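Local coordinates for WbbM protein (Klebsiella pneumoniae, PDB 6U4B), which is a bifunctional glycosyltransferase that polymerises O-antigen, assembles as a trimer and binds magnesium, at residues K329-N340 with N359-F370; T386-Q394 with F490-K498. One frame throughout, in Å; residues are numbered along the deposited sequence.

Interaction 1 of 2, residues K329-N340 with N359-F370; sequences KNKNYDIVVLEN and NVSLRFFDVNAF
Asp-334 and Arg-363 meet on the same face of a pair of parallel strands, two residues out of register. The arginine chain bends at chi3 (-66°), which turns its guanidinium back toward the neighbouring strand: NH2 donates to the syn lone pair of Asp-334 OD1, 3.0 Å away, with the carboxylate and guanidinium planes 40° apart. A water ties this salt bridge to the backbone, donating to Asp-334 OD1 and Ile-335 O and accepting from Ser-361 OG and Arg-363 NE. Tyr-399 OH holds the other oxygen of Asp-334, and Asn-295 O takes up Arg-363 NH1, so both charged ends have further partners. On the other face Val-337 lies alongside Phe-364, the two side chains pointing the same way, with Val-337 CB 3.6 Å from Phe-364 CD1. Leu-362 CD2 touches both Ile-335 CG2 (3.7 Å) and Val-337 CG2 (3.8 Å). Back on the face of Asp-334, farther along, Leu-338 CD1 approaches the edge of the Phe-370 ring, 3.9 Å from CE2. Just before the strands, Asn-359 ND2 donates to Lys-331 O within its own amide plane (3.0 Å), and the alternating backbone ladder runs from Tyr-333 N to Val-367 N. There Asp-366 OD2 accepts from Asn-368 N in an Asx turn that begins the 3-10 segment. The strands belong to a beta-alpha-beta unit: helix 344-352 packs on Leu-362 and Phe-364, strand 302-309 flanks 333-340 on its other edge, and Leu-395 of helix 392-395 touches Leu-338, Phe-365 and Phe-370 on the opposite face.

Interaction 2 of 2, residues T386-Q394 with F490-K498; sequences TYARLFIPQ and FAELMRVLK
With CG anti to the backbone N (chi1 175°), the Phe-490 ring reaches across to Gln-394, whose CB sits over the ring centre, 3.8 Å from the centroid and almost on the ring normal. Gln-394 bends at chi2 (71°), folding its amide back over the same ring, roughly parallel to it, with OE1 3.5 Å from Phe-490 CD1. The opposite face of the ring carries Met-494 CG from its own helix, and in its plane, at the edge, lie Leu-390 O and Phe-391 CD2. Phe-391 and Phe-490 meet obliquely, their planes at 55°, neither stacked nor edge-to-face. Met-494, bent at both chi2 and chi3, sets CE over one face of the Phe-391 ring, 4.2 Å from the centroid, while SD approaches that ring obliquely in a Met-aromatic contact. One helical turn later, Leu-497 CD1 rests on a face of Tyr-387, 3.6 Å from CE2 and displaced toward the rim. Leu-390 points toward the helix, its CB 3.9 Å from Met-494 CE, and Pro-393 CG meets Leu-493 CD1 at 4.0 Å. Behind this layer, Asp-506 and Met-510 of helix 505-513 touch Leu-390, and Arg-389 makes a salt bridge to Asp-406, a magnesium ligand. Helix 489-499 is therefore joined to segment 386-394 without hydrogen bonds between the two, by buried apolar, CH-pi and sulfur-aromatic packing that probably depends on ring orientation and close fit.

How the interactions relate
Read from the N terminus, interaction 1 closes first: strand 333-340 leads through helix 344-352 to strand 360-366, a short beta-alpha-beta loop. Interaction 2 opens only afterwards, at 386-394, and closes about a hundred residues later on helix 489-499, so the two are in series and neither nest nor cross. They are nevertheless in direct touch, although their centres lie 19 Å apart. The ring of Phe-370 at the end of interaction 1 stacks with that of Phe-391 in interaction 2, and Val-367 CG2 lies 3.7 Å from Ala-388 CB. The parallel strands 333-340 and 360-366, segment 386-394 and helix 489-499 thus form successive layers within one glycosyltransferase family 8 region.

Interaction 1 of 2, residues K329-N340 with N359-F370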
loop_
_atom_site.group_PDB
_atom_site.type_symbol
_atom_site.label_atom_id
_atom_site.label_comp_id
_atom_site.label_asym_id
_atom_site.label_seq_id
_atom_site.Cartn_x
_atom_site.Cartn_y
_atom_site.Cartn_z
ATOM N N LYS A 329 12.582 -7.836 -14.751
ATOM C CA LYS A 329 12.092 -9.165 -14.396
ATOM C C LYS A 329 12.987 -10.262 -14.958
ATOM O O LYS A 329 13.081 -11.346 -14.370
ATOM C CB LYS A 329 10.653 -9.349 -14.885
ATOM C CG LYS A 329 10.490 -9.362 -16.400
ATOM C CD LYS A 329 9.047 -9.659 -16.791
ATOM C CE LYS A 329 8.845 -9.610 -18.301
ATOM N NZ LYS A 329 9.555 -10.711 -19.010
ATOM N N ASN A 330 13.658 -9.999 -16.077
ATOM C CA ASN A 330 14.525 -10.974 -16.720
ATOM C C ASN A 330 15.978 -10.866 -16.270
ATOM O O ASN A 330 16.858 -11.447 -16.913
ATOM C CB ASN A 330 14.437 -10.831 -18.241
ATOM C CG ASN A 330 13.146 -11.394 -18.804
ATOM O OD1 ASN A 330 12.289 -11.878 -18.062
ATOM N ND2 ASN A 330 12.997 -11.330 -20.121
ATOM N N LYS A 331 16.248 -10.140 -15.188
ATOM C CA LYS A 331 17.583 -10.043 -14.621
ATOM C C LYS A 331 17.559 -10.501 -13.169
ATOM O O LYS A 331 16.514 -10.502 -12.512
ATOM C CB LYS A 331 18.132 -8.611 -14.696
ATOM C CG LYS A 331 18.374 -8.093 -16.102
ATOM C CD LYS A 331 18.982 -6.699 -16.058
ATOM C CE LYS A 331 19.028 -6.068 -17.441
ATOM N NZ LYS A 331 19.519 -4.664 -17.389
ATOM N N ASN A 332 18.730 -10.894 -12.678
ATOM C CA ASN A 332 18.926 -11.238 -11.280
ATOM C C ASN A 332 19.739 -10.145 -10.601
ATOM O O ASN A 332 20.550 -9.467 -11.237
ATOM C CB ASN A 332 19.629 -12.587 -11.134
ATOM C CG ASN A 332 18.840 -13.721 -11.745
ATOM O OD1 ASN A 332 17.610 -13.696 -11.763
ATOM N ND2 ASN A 332 19.544 -14.726 -12.254
ATOM N N TYR A 333 19.509 -9.968 -9.302
ATOM C CA TYR A 333 20.132 -8.889 -8.546
ATOM C C TYR A 333 20.727 -9.456 -7.266
ATOM O O TYR A 333 20.002 -9.992 -6.421
ATOM C CB TYR A 333 19.122 -7.777 -8.245
ATOM C CG TYR A 333 18.636 -7.070 -9.494
ATOM C CD1 TYR A 333 19.155 -5.836 -9.866
ATOM C CD2 TYR A 333 17.666 -7.645 -10.309
ATOM C CE1 TYR A 333 18.716 -5.192 -11.012
ATOM C CE2 TYR A 333 17.225 -7.013 -11.454
ATOM C CZ TYR A 333 17.751 -5.785 -11.800
ATOM O OH TYR A 333 17.306 -5.155 -12.941
ATOM N N ASP A 334 22.045 -9.333 -7.134
ATOM C CA ASP A 334 22.828 -9.896 -6.035
ATOM C C ASP A 334 23.241 -8.734 -5.135
ATOM O O ASP A 334 24.276 -8.101 -5.349
ATOM C CB ASP A 334 24.036 -10.659 -6.591
ATOM C CG ASP A 334 24.879 -11.330 -5.510
ATOM O OD1 ASP A 334 24.640 -11.115 -4.303
ATOM O OD2 ASP A 334 25.798 -12.088 -5.886
ATOM N N ILE A 335 22.421 -8.452 -4.127
ATOM C CA ILE A 335 22.641 -7.324 -3.231
ATOM C C ILE A 335 23.381 -7.818 -1.998
ATOM O O ILE A 335 22.966 -8.796 -1.364
ATOM C CB ILE A 335 21.315 -6.648 -2.843
ATOM C CG1 ILE A 335 20.511 -6.282 -4.092
ATOM C CG2 ILE A 335 21.584 -5.413 -2.004
ATOM C CD1 ILE A 335 19.210 -5.563 -3.797
ATOM N N VAL A 336 24.479 -7.147 -1.658
ATOM C CA VAL A 336 25.255 -7.460 -0.464
ATOM C C VAL A 336 25.402 -6.185 0.349
ATOM O O VAL A 336 25.900 -5.174 -0.162
ATOM C CB VAL A 336 26.637 -8.045 -0.801
ATOM C CG1 VAL A 336 27.455 -8.221 0.467
ATOM C CG2 VAL A 336 26.489 -9.370 -1.535
ATOM N N VAL A 337 24.976 -6.229 1.607
ATOM C CA VAL A 337 25.086 -5.094 2.515
ATOM C C VAL A 337 26.277 -5.321 3.435
ATOM O O VAL A 337 26.308 -6.296 4.197
ATOM C CB VAL A 337 23.797 -4.895 3.325
ATOM C CG1 VAL A 337 24.038 -3.909 4.459
ATOM C CG2 VAL A 337 22.666 -4.409 2.417
ATOM N N LEU A 338 27.262 -4.427 3.361
ATOM C CA LEU A 338 28.365 -4.410 4.317
ATOM C C LEU A 338 27.859 -3.710 5.569
ATOM O O LEU A 338 27.878 -2.480 5.655
ATOM C CB LEU A 338 29.579 -3.699 3.731
ATOM C CG LEU A 338 29.985 -4.163 2.331
ATOM C CD1 LEU A 338 31.173 -3.361 1.814
ATOM C CD2 LEU A 338 30.297 -5.646 2.347
ATOM N N GLU A 339 27.395 -4.490 6.541
ATOM C CA GLU A 339 26.667 -3.955 7.682
ATOM C C GLU A 339 27.601 -3.707 8.858
ATOM O O GLU A 339 28.520 -4.490 9.118
ATOM C CB GLU A 339 25.533 -4.896 8.098
ATOM C CG GLU A 339 25.957 -6.316 8.458
ATOM C CD GLU A 339 26.243 -6.488 9.942
ATOM O OE1 GLU A 339 26.985 -7.427 10.299
ATOM O OE2 GLU A 339 25.732 -5.684 10.750
ATOM N N ASN A 340 27.363 -2.606 9.558
ATOM C CA ASN A 340 28.105 -2.228 10.758
ATOM C C ASN A 340 27.122 -2.254 11.928
ATOM O O ASN A 340 26.525 -1.236 12.283
ATOM C CB ASN A 340 28.759 -0.854 10.593
ATOM C CG ASN A 340 29.489 -0.395 11.846
ATOM O OD1 ASN A 340 29.826 -1.198 12.717
ATOM N ND2 ASN A 340 29.732 0.908 11.942
ATOM N N ASN A 359 14.292 -13.210 -8.009
ATOM C CA ASN A 359 15.412 -12.690 -8.783
ATOM C C ASN A 359 16.226 -11.656 -8.018
ATOM O O ASN A 359 17.120 -11.035 -8.601
ATOM C CB ASN A 359 14.912 -12.082 -10.095
ATOM C CG ASN A 359 14.012 -10.882 -9.875
ATOM O OD1 ASN A 359 13.225 -10.847 -8.928
ATOM N ND2 ASN A 359 14.129 -9.887 -10.745
ATOM N N VAL A 360 15.936 -11.452 -6.734
ATOM C CA VAL A 360 16.640 -10.482 -5.902
ATOM C C VAL A 360 17.128 -11.194 -4.648
ATOM O O VAL A 360 16.318 -11.686 -3.854
ATOM C CB VAL A 360 15.750 -9.285 -5.526
ATOM C CG1 VAL A 360 16.531 -8.296 -4.669
ATOM C CG2 VAL A 360 15.202 -8.604 -6.774
ATOM N N SER A 361 18.445 -11.246 -4.468
ATOM C CA SER A 361 19.049 -11.797 -3.266
ATOM C C SER A 361 19.611 -10.675 -2.404
ATOM O O SER A 361 20.090 -9.657 -2.912
ATOM C CB SER A 361 20.165 -12.788 -3.605
ATOM O OG SER A 361 20.856 -13.190 -2.435
ATOM N N LEU A 362 19.548 -10.873 -1.089
ATOM C CA LEU A 362 20.094 -9.927 -0.123
ATOM C C LEU A 362 20.905 -10.707 0.901
ATOM O O LEU A 362 20.379 -11.620 1.548
ATOM C CB LEU A 362 18.982 -9.128 0.564
ATOM C CG LEU A 362 19.278 -7.730 1.127
ATOM C CD1 LEU A 362 18.752 -7.594 2.548
ATOM C CD2 LEU A 362 20.755 -7.356 1.056
ATOM N N ARG A 363 22.179 -10.353 1.043
ATOM C CA ARG A 363 23.053 -10.967 2.030
ATOM C C ARG A 363 23.772 -9.874 2.808
ATOM O O ARG A 363 23.922 -8.744 2.337
ATOM C CB ARG A 363 24.070 -11.911 1.377
ATOM C CG ARG A 363 23.456 -13.128 0.699
ATOM C CD ARG A 363 24.516 -13.932 -0.036
ATOM N NE ARG A 363 25.077 -13.196 -1.168
ATOM C CZ ARG A 363 26.184 -13.550 -1.814
ATOM N NH1 ARG A 363 26.864 -14.627 -1.441
ATOM N NH2 ARG A 363 26.618 -12.824 -2.834
ATOM N N PHE A 364 24.207 -10.223 4.014
ATOM C CA PHE A 364 24.896 -9.299 4.901
ATOM C C PHE A 364 26.301 -9.803 5.190
ATOM O O PHE A 364 26.520 -11.009 5.345
ATOM C CB PHE A 364 24.139 -9.121 6.221
ATOM C CG PHE A 364 22.829 -8.407 6.074
ATOM C CD1 PHE A 364 22.778 -7.023 6.065
ATOM C CD2 PHE A 364 21.647 -9.118 5.950
ATOM C CE1 PHE A 364 21.569 -6.358 5.927
ATOM C CE2 PHE A 364 20.434 -8.461 5.814
ATOM C CZ PHE A 364 20.396 -7.081 5.803
ATOM N N PHE A 365 27.246 -8.871 5.271
ATOM C CA PHE A 365 28.610 -9.171 5.679
ATOM C C PHE A 365 29.051 -8.133 6.697
ATOM O O PHE A 365 28.864 -6.931 6.482
ATOM C CB PHE A 365 29.566 -9.184 4.482
ATOM C CG PHE A 365 30.979 -9.552 4.843
ATOM C CD1 PHE A 365 31.326 -10.876 5.068
ATOM C CD2 PHE A 365 31.954 -8.577 4.967
ATOM C CE1 PHE A 365 32.625 -11.223 5.408
ATOM C CE2 PHE A 365 33.259 -8.917 5.308
ATOM C CZ PHE A 365 33.592 -10.242 5.527
ATOM N N ASP A 366 29.618 -8.598 7.808
ATOM C CA ASP A 366 30.133 -7.700 8.836
ATOM C C ASP A 366 31.278 -6.868 8.271
ATOM O O ASP A 366 32.376 -7.387 8.041
ATOM C CB ASP A 366 30.594 -8.496 10.059
ATOM C CG ASP A 366 30.973 -7.605 11.234
ATOM O OD1 ASP A 366 31.218 -8.148 12.332
ATOM O OD2 ASP A 366 31.009 -6.367 11.074
ATOM N N VAL A 367 31.032 -5.572 8.056
ATOM C CA VAL A 367 32.042 -4.703 7.466
ATOM C C VAL A 367 33.284 -4.608 8.341
ATOM O O VAL A 367 34.381 -4.347 7.834
ATOM C CB VAL A 367 31.439 -3.306 7.194
ATOM C CG1 VAL A 367 31.280 -2.522 8.492
ATOM C CG2 VAL A 367 32.282 -2.534 6.181
ATOM N N ASN A 368 33.148 -4.849 9.648
ATOM C CA ASN A 368 34.254 -4.664 10.577
ATOM C C ASN A 368 35.356 -5.702 10.411
ATOM O O ASN A 368 36.439 -5.522 10.978
ATOM C CB ASN A 368 33.728 -4.676 12.011
ATOM C CG ASN A 368 32.755 -3.541 12.274
ATOM O OD1 ASN A 368 33.151 -2.377 12.341
ATOM N ND2 ASN A 368 31.476 -3.873 12.417
ATOM N N ALA A 369 35.118 -6.768 9.643
ATOM C CA ALA A 369 36.185 -7.713 9.339
ATOM C C ALA A 369 37.288 -7.077 8.501
ATOM O O ALA A 369 38.389 -7.633 8.424
ATOM C CB ALA A 369 35.620 -8.931 8.610
ATOM N N PHE A 370 37.015 -5.928 7.876
ATOM C CA PHE A 370 38.001 -5.275 7.024
ATOM C C PHE A 370 39.198 -4.746 7.804
ATOM O O PHE A 370 40.246 -4.492 7.202
ATOM C CB PHE A 370 37.349 -4.131 6.246
ATOM C CG PHE A 370 36.380 -4.588 5.192
ATOM C CD1 PHE A 370 36.455 -5.868 4.669
ATOM C CD2 PHE A 370 35.397 -3.732 4.719
ATOM C CE1 PHE A 370 35.568 -6.290 3.699
ATOM C CE2 PHE A 370 34.502 -4.148 3.747
ATOM C CZ PHE A 370 34.588 -5.429 3.237
HETATM O O HOH W 1 22.928 -11.292 -2.223
HETATM O O HOH W 2 28.521 -5.859 12.141
#

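Interaction 2 of 2, residues T386-Q394 with F490-K498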
loop_
_atom_site.group_PDB
_atom_site.type_symbol
_atom_site.label_atom_id
_atom_site.label_comp_id
_atom_site.label_asym_id
_atom_site.label_seq_id
_atom_site.Cartn_x
_atom_site.Cartn_y
_atom_site.Cartn_z
ATOM N N THR A 386 33.887 3.558 7.319
ATOM C CA THR A 386 34.280 4.790 6.640
ATOM C C THR A 386 35.037 4.494 5.349
ATOM O O THR A 386 34.884 5.209 4.353
ATOM C CB THR A 386 35.130 5.660 7.570
ATOM O OG1 THR A 386 34.358 6.033 8.718
ATOM C CG2 THR A 386 35.603 6.922 6.854
ATOM N N TYR A 387 35.842 3.431 5.343
ATOM C CA TYR A 387 36.676 3.087 4.198
ATOM C C TYR A 387 36.230 1.798 3.516
ATOM O O TYR A 387 37.032 1.154 2.834
ATOM C CB TYR A 387 38.140 2.988 4.632
ATOM C CG TYR A 387 38.694 4.296 5.146
ATOM C CD1 TYR A 387 38.656 4.609 6.500
ATOM C CD2 TYR A 387 39.243 5.226 4.274
ATOM C CE1 TYR A 387 39.157 5.809 6.968
ATOM C CE2 TYR A 387 39.741 6.425 4.731
ATOM C CZ TYR A 387 39.699 6.713 6.076
ATOM O OH TYR A 387 40.202 7.912 6.525
ATOM N N ALA A 388 34.955 1.426 3.673
ATOM C CA ALA A 388 34.473 0.144 3.164
ATOM C C ALA A 388 34.685 0.012 1.661
ATOM O O ALA A 388 35.009 -1.076 1.168
ATOM C CB ALA A 388 32.993 -0.027 3.510
ATOM N N ARG A 389 34.505 1.107 0.914
ATOM C CA ARG A 389 34.634 1.051 -0.539
ATOM C C ARG A 389 36.010 0.559 -0.974
ATOM O O ARG A 389 36.131 -0.112 -2.006
ATOM C CB ARG A 389 34.348 2.427 -1.143
ATOM C CG ARG A 389 32.869 2.799 -1.196
ATOM C CD ARG A 389 32.683 4.170 -1.826
ATOM N NE ARG A 389 33.115 5.242 -0.937
ATOM C CZ ARG A 389 32.359 6.275 -0.582
ATOM N NH1 ARG A 389 31.125 6.397 -1.056
ATOM N NH2 ARG A 389 32.843 7.200 0.236
ATOM N N LEU A 390 37.056 0.879 -0.205
ATOM C CA LEU A 390 38.406 0.460 -0.568
ATOM C C LEU A 390 38.567 -1.054 -0.570
ATOM O O LEU A 390 39.454 -1.569 -1.257
ATOM C CB LEU A 390 39.426 1.072 0.392
ATOM C CG LEU A 390 39.445 2.593 0.520
ATOM C CD1 LEU A 390 40.563 3.025 1.458
ATOM C CD2 LEU A 390 39.601 3.244 -0.843
ATOM N N PHE A 391 37.737 -1.774 0.177
ATOM C CA PHE A 391 37.875 -3.217 0.315
ATOM C C PHE A 391 37.021 -3.995 -0.674
ATOM O O PHE A 391 37.025 -5.230 -0.634
ATOM C CB PHE A 391 37.536 -3.634 1.749
ATOM C CG PHE A 391 38.460 -3.045 2.776
ATOM C CD1 PHE A 391 38.166 -1.830 3.374
ATOM C CD2 PHE A 391 39.635 -3.692 3.123
ATOM C CE1 PHE A 391 39.021 -1.279 4.308
ATOM C CE2 PHE A 391 40.498 -3.144 4.060
ATOM C CZ PHE A 391 40.190 -1.936 4.653
ATOM N N ILE A 392 36.299 -3.298 -1.559
ATOM C CA ILE A 392 35.465 -3.996 -2.543
ATOM C C ILE A 392 36.279 -4.902 -3.459
ATOM O O ILE A 392 35.862 -6.052 -3.669
ATOM C CB ILE A 392 34.596 -2.985 -3.307
ATOM C CG1 ILE A 392 33.449 -2.514 -2.410
ATOM C CG2 ILE A 392 34.065 -3.597 -4.597
ATOM C CD1 ILE A 392 32.737 -1.273 -2.909
ATOM N N PRO A 393 37.419 -4.490 -4.020
ATOM C CA PRO A 393 38.176 -5.421 -4.877
ATOM C C PRO A 393 38.686 -6.660 -4.156
ATOM O O PRO A 393 39.008 -7.652 -4.822
ATOM C CB PRO A 393 39.338 -4.561 -5.399
ATOM C CG PRO A 393 39.438 -3.428 -4.442
ATOM C CD PRO A 393 38.037 -3.152 -4.011
ATOM N N GLN A 394 38.769 -6.649 -2.825
ATOM C CA GLN A 394 39.238 -7.828 -2.104
ATOM C C GLN A 394 38.092 -8.769 -1.740
ATOM O O GLN A 394 38.144 -9.962 -2.050
ATOM C CB GLN A 394 40.003 -7.411 -0.844
ATOM C CG GLN A 394 40.697 -8.564 -0.119
ATOM C CD GLN A 394 41.903 -9.105 -0.877
ATOM O OE1 GLN A 394 42.283 -8.584 -1.927
ATOM N NE2 GLN A 394 42.514 -10.157 -0.340
ATOM N N PHE A 490 44.067 -3.352 -5.127
ATOM C CA PHE A 490 43.766 -3.313 -3.700
ATOM C C PHE A 490 45.008 -3.009 -2.874
ATOM O O PHE A 490 44.942 -2.249 -1.900
ATOM C CB PHE A 490 43.143 -4.637 -3.261
ATOM C CG PHE A 490 42.918 -4.733 -1.784
ATOM C CD1 PHE A 490 43.733 -5.528 -0.995
ATOM C CD2 PHE A 490 41.901 -4.015 -1.180
ATOM C CE1 PHE A 490 43.528 -5.612 0.371
ATOM C CE2 PHE A 490 41.693 -4.094 0.182
ATOM C CZ PHE A 490 42.505 -4.893 0.958
ATOM N N ALA A 491 46.152 -3.595 -3.246
ATOM C CA ALA A 491 47.390 -3.329 -2.520
ATOM C C ALA A 491 47.773 -1.856 -2.609
ATOM O O ALA A 491 48.274 -1.277 -1.639
ATOM C CB ALA A 491 48.518 -4.210 -3.058
ATOM N N GLU A 492 47.542 -1.236 -3.768
ATOM C CA GLU A 492 47.828 0.187 -3.919
ATOM C C GLU A 492 46.874 1.032 -3.083
ATOM O O GLU A 492 47.293 2.014 -2.456
ATOM C CB GLU A 492 47.749 0.580 -5.393
ATOM C CG GLU A 492 48.028 2.050 -5.665
ATOM C CD GLU A 492 49.499 2.403 -5.538
ATOM O OE1 GLU A 492 50.329 1.483 -5.368
ATOM O OE2 GLU A 492 49.824 3.607 -5.611
ATOM N N LEU A 493 45.587 0.671 -3.069
ATOM C CA LEU A 493 44.623 1.381 -2.234
ATOM C C LEU A 493 45.039 1.353 -0.768
ATOM O O LEU A 493 44.961 2.375 -0.073
ATOM C CB LEU A 493 43.230 0.773 -2.405
ATOM C CG LEU A 493 42.546 0.892 -3.769
ATOM C CD1 LEU A 493 41.305 0.011 -3.820
ATOM C CD2 LEU A 493 42.185 2.342 -4.076
ATOM N N MET A 494 45.490 0.192 -0.284
ATOM C CA MET A 494 45.953 0.095 1.094
ATOM C C MET A 494 47.199 0.940 1.320
ATOM O O MET A 494 47.310 1.631 2.340
ATOM C CB MET A 494 46.223 -1.367 1.453
ATOM C CG MET A 494 44.977 -2.247 1.445
ATOM S SD MET A 494 43.718 -1.732 2.638
ATOM C CE MET A 494 42.591 -0.796 1.600
ATOM N N ARG A 495 48.144 0.904 0.376
ATOM C CA ARG A 495 49.355 1.704 0.519
ATOM C C ARG A 495 49.022 3.188 0.624
ATOM O O ARG A 495 49.557 3.890 1.491
ATOM C CB ARG A 495 50.297 1.445 -0.655
ATOM C CG ARG A 495 51.709 1.967 -0.430
ATOM C CD ARG A 495 52.500 1.961 -1.727
ATOM N NE ARG A 495 51.864 2.787 -2.752
ATOM C CZ ARG A 495 52.070 4.093 -2.892
ATOM N NH1 ARG A 495 52.897 4.727 -2.070
ATOM N NH2 ARG A 495 51.448 4.763 -3.852
ATOM N N VAL A 496 48.124 3.677 -0.236
ATOM C CA VAL A 496 47.728 5.081 -0.191
ATOM C C VAL A 496 47.002 5.390 1.114
ATOM O O VAL A 496 47.185 6.464 1.702
ATOM C CB VAL A 496 46.869 5.428 -1.422
ATOM C CG1 VAL A 496 46.186 6.779 -1.246
ATOM C CG2 VAL A 496 47.723 5.426 -2.677
ATOM N N LEU A 497 46.175 4.455 1.593
ATOM C CA LEU A 497 45.487 4.648 2.866
ATOM C C LEU A 497 46.477 4.835 4.012
ATOM O O LEU A 497 46.254 5.661 4.904
ATOM C CB LEU A 497 44.560 3.461 3.140
ATOM C CG LEU A 497 43.804 3.381 4.470
ATOM C CD1 LEU A 497 42.764 4.487 4.584
ATOM C CD2 LEU A 497 43.147 2.015 4.618
ATOM N N LYS A 498 47.582 4.083 3.997
ATOM C CA LYS A 498 48.582 4.192 5.060
ATOM C C LYS A 498 49.262 5.552 5.068
ATOM O O LYS A 498 49.573 6.089 6.138
ATOM C CB LYS A 498 49.655 3.124 4.899
ATOM C CG LYS A 498 49.168 1.698 4.860
ATOM C CD LYS A 498 50.352 0.758 4.878
ATOM C CE LYS A 498 51.284 1.090 6.027
ATOM N NZ LYS A 498 52.608 0.428 5.897
#